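Long-range contact in putative D-glycero-D-manno-heptose 7-phosphate kinase (Campylobacter jejuni subsp. jejuni, PDB 4N3O), which phosphorylates D-glycero-alpha-D-manno-heptose 7-phosphate at C-1 with ATP, an early step towards the GDP-heptose used to build the capsule polysaccharide: residues Tyr282-Gly293 against Phe305-Leu316. Numbering follows the deposited sequence.
Sequences YKLAIDNGAYSG and FFFVDPTKKYNL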
# COMPACT_ATOMS: atom_id res chain seq x y z
N TYR A 282 -22.67 -9.41 -4.02
CA TYR A 282 -22.18 -10.58 -3.27
C TYR A 282 -22.23 -11.81 -4.18
O TYR A 282 -21.24 -12.52 -4.34
CB TYR A 282 -23.03 -10.81 -2.03
CG TYR A 282 -22.59 -12.00 -1.19
CD1 TYR A 282 -21.60 -11.88 -0.21
CD2 TYR A 282 -23.20 -13.25 -1.35
CE1 TYR A 282 -21.20 -12.97 0.55
CE2 TYR A 282 -22.82 -14.34 -0.59
CZ TYR A 282 -21.82 -14.20 0.36
OH TYR A 282 -21.45 -15.30 1.11
N LYS A 283 -23.39 -12.04 -4.79
CA LYS A 283 -23.59 -13.14 -5.73
C LYS A 283 -22.51 -13.13 -6.82
O LYS A 283 -21.88 -14.15 -7.10
CB LYS A 283 -24.94 -12.96 -6.41
CG LYS A 283 -25.25 -13.92 -7.55
CD LYS A 283 -26.37 -13.38 -8.46
CE LYS A 283 -27.66 -13.00 -7.72
NZ LYS A 283 -28.29 -14.14 -7.00
N LEU A 284 -22.32 -11.98 -7.43
CA LEU A 284 -21.35 -11.82 -8.50
C LEU A 284 -19.93 -12.15 -8.04
O LEU A 284 -19.14 -12.70 -8.79
CB LEU A 284 -21.42 -10.39 -9.05
CG LEU A 284 -20.32 -9.84 -9.97
CD1 LEU A 284 -20.73 -8.49 -10.52
CD2 LEU A 284 -19.00 -9.69 -9.24
N ALA A 285 -19.63 -11.85 -6.78
CA ALA A 285 -18.31 -12.07 -6.24
C ALA A 285 -18.08 -13.55 -5.96
O ALA A 285 -17.01 -14.08 -6.23
CB ALA A 285 -18.12 -11.23 -4.97
N ILE A 286 -19.09 -14.22 -5.40
CA ILE A 286 -18.99 -15.63 -5.13
C ILE A 286 -18.91 -16.37 -6.47
O ILE A 286 -18.18 -17.34 -6.61
CB ILE A 286 -20.20 -16.15 -4.33
CG1 ILE A 286 -20.33 -15.43 -2.98
CG2 ILE A 286 -20.09 -17.66 -4.12
CD1 ILE A 286 -19.21 -15.72 -2.00
N ASP A 287 -19.63 -15.90 -7.47
CA ASP A 287 -19.60 -16.55 -8.77
C ASP A 287 -18.21 -16.50 -9.38
O ASP A 287 -17.81 -17.41 -10.10
CB ASP A 287 -20.64 -15.92 -9.73
CG ASP A 287 -22.08 -16.40 -9.45
OD1 ASP A 287 -22.26 -17.40 -8.71
OD2 ASP A 287 -23.03 -15.80 -10.01
N ASN A 288 -17.47 -15.46 -9.05
CA ASN A 288 -16.15 -15.23 -9.61
C ASN A 288 -14.96 -15.57 -8.73
O ASN A 288 -13.88 -15.03 -8.93
CB ASN A 288 -16.05 -13.77 -10.04
CG ASN A 288 -16.76 -13.50 -11.34
OD1 ASN A 288 -16.28 -13.87 -12.40
ND2 ASN A 288 -17.88 -12.80 -11.26
N GLY A 289 -15.13 -16.45 -7.76
CA GLY A 289 -13.95 -16.82 -6.98
C GLY A 289 -13.98 -16.51 -5.50
O GLY A 289 -13.30 -17.18 -4.73
N ALA A 290 -14.74 -15.51 -5.09
CA ALA A 290 -14.83 -15.22 -3.65
C ALA A 290 -15.56 -16.39 -2.99
O ALA A 290 -16.41 -17.02 -3.61
CB ALA A 290 -15.58 -13.92 -3.40
N TYR A 291 -15.20 -16.69 -1.75
CA TYR A 291 -15.86 -17.75 -0.98
C TYR A 291 -16.40 -17.23 0.33
O TYR A 291 -16.94 -17.98 1.14
CB TYR A 291 -14.93 -18.95 -0.74
CG TYR A 291 -13.63 -18.65 -0.02
CD1 TYR A 291 -13.57 -18.58 1.37
CD2 TYR A 291 -12.45 -18.50 -0.74
CE1 TYR A 291 -12.37 -18.33 2.03
CE2 TYR A 291 -11.24 -18.24 -0.09
CZ TYR A 291 -11.20 -18.16 1.29
OH TYR A 291 -9.99 -17.91 1.91
N SER A 292 -16.30 -15.92 0.53
CA SER A 292 -16.75 -15.31 1.77
C SER A 292 -16.57 -13.80 1.68
O SER A 292 -15.61 -13.32 1.07
CB SER A 292 -15.95 -15.86 2.97
OG SER A 292 -16.38 -15.30 4.19
N GLY A 293 -17.49 -13.05 2.28
CA GLY A 293 -17.41 -11.60 2.28
C GLY A 293 -18.34 -10.97 3.30
O GLY A 293 -19.30 -11.60 3.74
N PHE A 305 -15.80 -6.60 1.74
CA PHE A 305 -14.48 -7.14 1.93
C PHE A 305 -14.63 -8.61 1.66
O PHE A 305 -15.48 -9.26 2.25
CB PHE A 305 -14.06 -6.83 3.36
CG PHE A 305 -12.79 -7.45 3.78
CD1 PHE A 305 -11.62 -7.17 3.09
CD2 PHE A 305 -12.73 -8.22 4.91
CE1 PHE A 305 -10.42 -7.72 3.49
CE2 PHE A 305 -11.53 -8.78 5.33
CZ PHE A 305 -10.38 -8.53 4.62
N PHE A 306 -13.86 -9.14 0.71
CA PHE A 306 -13.97 -10.56 0.35
C PHE A 306 -12.72 -11.38 0.59
O PHE A 306 -11.60 -10.87 0.63
CB PHE A 306 -14.28 -10.73 -1.15
CG PHE A 306 -15.52 -10.03 -1.62
CD1 PHE A 306 -16.76 -10.57 -1.37
CD2 PHE A 306 -15.44 -8.88 -2.37
CE1 PHE A 306 -17.91 -9.96 -1.83
CE2 PHE A 306 -16.59 -8.25 -2.83
CZ PHE A 306 -17.83 -8.79 -2.56
N PHE A 307 -12.95 -12.68 0.76
CA PHE A 307 -11.91 -13.70 0.85
C PHE A 307 -12.03 -14.47 -0.46
O PHE A 307 -13.11 -14.91 -0.84
CB PHE A 307 -12.11 -14.62 2.03
CG PHE A 307 -11.34 -14.23 3.23
CD1 PHE A 307 -11.60 -13.04 3.88
CD2 PHE A 307 -10.35 -15.07 3.73
CE1 PHE A 307 -10.87 -12.68 5.00
CE2 PHE A 307 -9.63 -14.72 4.85
CZ PHE A 307 -9.89 -13.52 5.48
N VAL A 308 -10.91 -14.60 -1.15
CA VAL A 308 -10.86 -15.26 -2.45
C VAL A 308 -9.62 -16.11 -2.60
O VAL A 308 -8.59 -15.88 -1.96
CB VAL A 308 -10.84 -14.21 -3.58
CG1 VAL A 308 -9.55 -13.40 -3.53
CG2 VAL A 308 -10.99 -14.87 -4.94
N ASP A 309 -9.72 -17.10 -3.45
CA ASP A 309 -8.58 -17.91 -3.75
C ASP A 309 -7.62 -17.00 -4.54
O ASP A 309 -8.03 -16.35 -5.52
CB ASP A 309 -9.02 -19.09 -4.60
CG ASP A 309 -7.88 -19.92 -5.07
OD1 ASP A 309 -6.87 -20.06 -4.35
OD2 ASP A 309 -8.02 -20.47 -6.18
N PRO A 310 -6.36 -16.92 -4.12
CA PRO A 310 -5.42 -16.08 -4.84
C PRO A 310 -5.33 -16.36 -6.34
O PRO A 310 -5.18 -15.44 -7.12
CB PRO A 310 -4.10 -16.37 -4.15
CG PRO A 310 -4.52 -16.70 -2.74
CD PRO A 310 -5.77 -17.51 -2.91
N THR A 311 -5.44 -17.62 -6.76
CA THR A 311 -5.39 -17.90 -8.20
C THR A 311 -6.66 -17.47 -8.94
O THR A 311 -6.78 -17.70 -10.13
CB THR A 311 -5.16 -19.39 -8.48
OG1 THR A 311 -6.31 -20.13 -8.10
CG2 THR A 311 -3.96 -19.89 -7.71
N LYS A 312 -7.60 -16.86 -8.22
CA LYS A 312 -8.86 -16.40 -8.83
C LYS A 312 -9.06 -14.92 -8.61
O LYS A 312 -9.99 -14.32 -9.16
CB LYS A 312 -10.02 -17.09 -8.15
CG LYS A 312 -10.06 -18.61 -8.20
CD LYS A 312 -10.89 -19.14 -9.34
CE LYS A 312 -11.25 -20.60 -9.06
NZ LYS A 312 -12.20 -21.16 -10.04
N LYS A 313 -8.19 -14.31 -7.81
CA LYS A 313 -8.36 -12.92 -7.44
C LYS A 313 -8.35 -11.96 -8.61
O LYS A 313 -9.10 -10.98 -8.61
CB LYS A 313 -7.30 -12.52 -6.41
CG LYS A 313 -7.30 -11.07 -6.01
CD LYS A 313 -6.43 -10.86 -4.78
CE LYS A 313 -6.27 -9.40 -4.46
NZ LYS A 313 -5.38 -9.21 -3.28
N TYR A 314 -7.52 -12.23 -9.62
CA TYR A 314 -7.46 -11.30 -10.74
C TYR A 314 -8.80 -11.24 -11.47
O TYR A 314 -9.29 -10.15 -11.77
CB TYR A 314 -6.34 -11.61 -11.71
CG TYR A 314 -6.36 -10.68 -12.88
CD1 TYR A 314 -5.81 -9.41 -12.79
CD2 TYR A 314 -6.96 -11.04 -14.06
CE1 TYR A 314 -5.84 -8.53 -13.87
CE2 TYR A 314 -7.00 -10.18 -15.14
CZ TYR A 314 -6.43 -8.92 -15.04
OH TYR A 314 -6.48 -8.08 -16.14
N ASN A 315 -9.38 -12.42 -11.75
CA ASN A 315 -10.66 -12.47 -12.43
C ASN A 315 -11.79 -11.86 -11.57
O ASN A 315 -12.69 -11.26 -12.09
CB ASN A 315 -10.99 -13.90 -12.94
CG ASN A 315 -10.16 -14.29 -14.19
OD1 ASN A 315 -9.98 -13.49 -15.12
ND2 ASN A 315 -9.67 -15.53 -14.21
N LEU A 316 -11.71 -11.99 -10.26
CA LEU A 316 -12.70 -11.36 -9.39
C LEU A 316 -12.58 -9.84 -9.51
O LEU A 316 -13.57 -9.14 -9.71
CB LEU A 316 -12.50 -11.80 -7.94
CG LEU A 316 -13.31 -11.09 -6.86
CD1 LEU A 316 -14.78 -11.02 -7.20
CD2 LEU A 316 -13.08 -11.84 -5.55
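Strands 290-293 and 305-308 run antiparallel at 147°, their axes 4.6 Å apart, joined where Y291 N donates to F307 O (2.9 Å) and F307 N to S292 O (2.8 Å). A290 lies opposite V308, and G293 opposite F306, in non-hydrogen-bonded pairs; between them Y291 and S292 together face F307, a beta bulge with one extra residue on strand 290-293. On the helix-covered face, A285 of helix 276-287 sets its CB over one face of the F306 ring, 3.4 Å from CE1 and displaced from the ring centre. S292 O lies in the plane of that ring at its edge. With CG anti to the backbone N (chi1 172°), the L316 side chain reaches between helix and strand, CD1 3.8 Å from A285 CA and CD2 3.9 Å from A290 CB. The F307 side chain leaves by the other face, beside S292. There the Y291 ring leans obliquely across the hairpin, with F307 CB in CH-pi contact over its face and its OH in the plane of the F307 ring, 3.4 Å from CD2. W263 meets the F307 ring at about 90°. G289, with positive phi, is the C' residue of a Schellman motif ending helix 276-287; A290 N bonds to A285 O, turning the chain directly into the strand, while V308 CG2 packs 3.3 Å from G289 O. This helix-strand-strand-helix unit, both helices on one face, is the central part of the ferredoxin-like alpha+beta fold of GHMP kinase C-terminal domains.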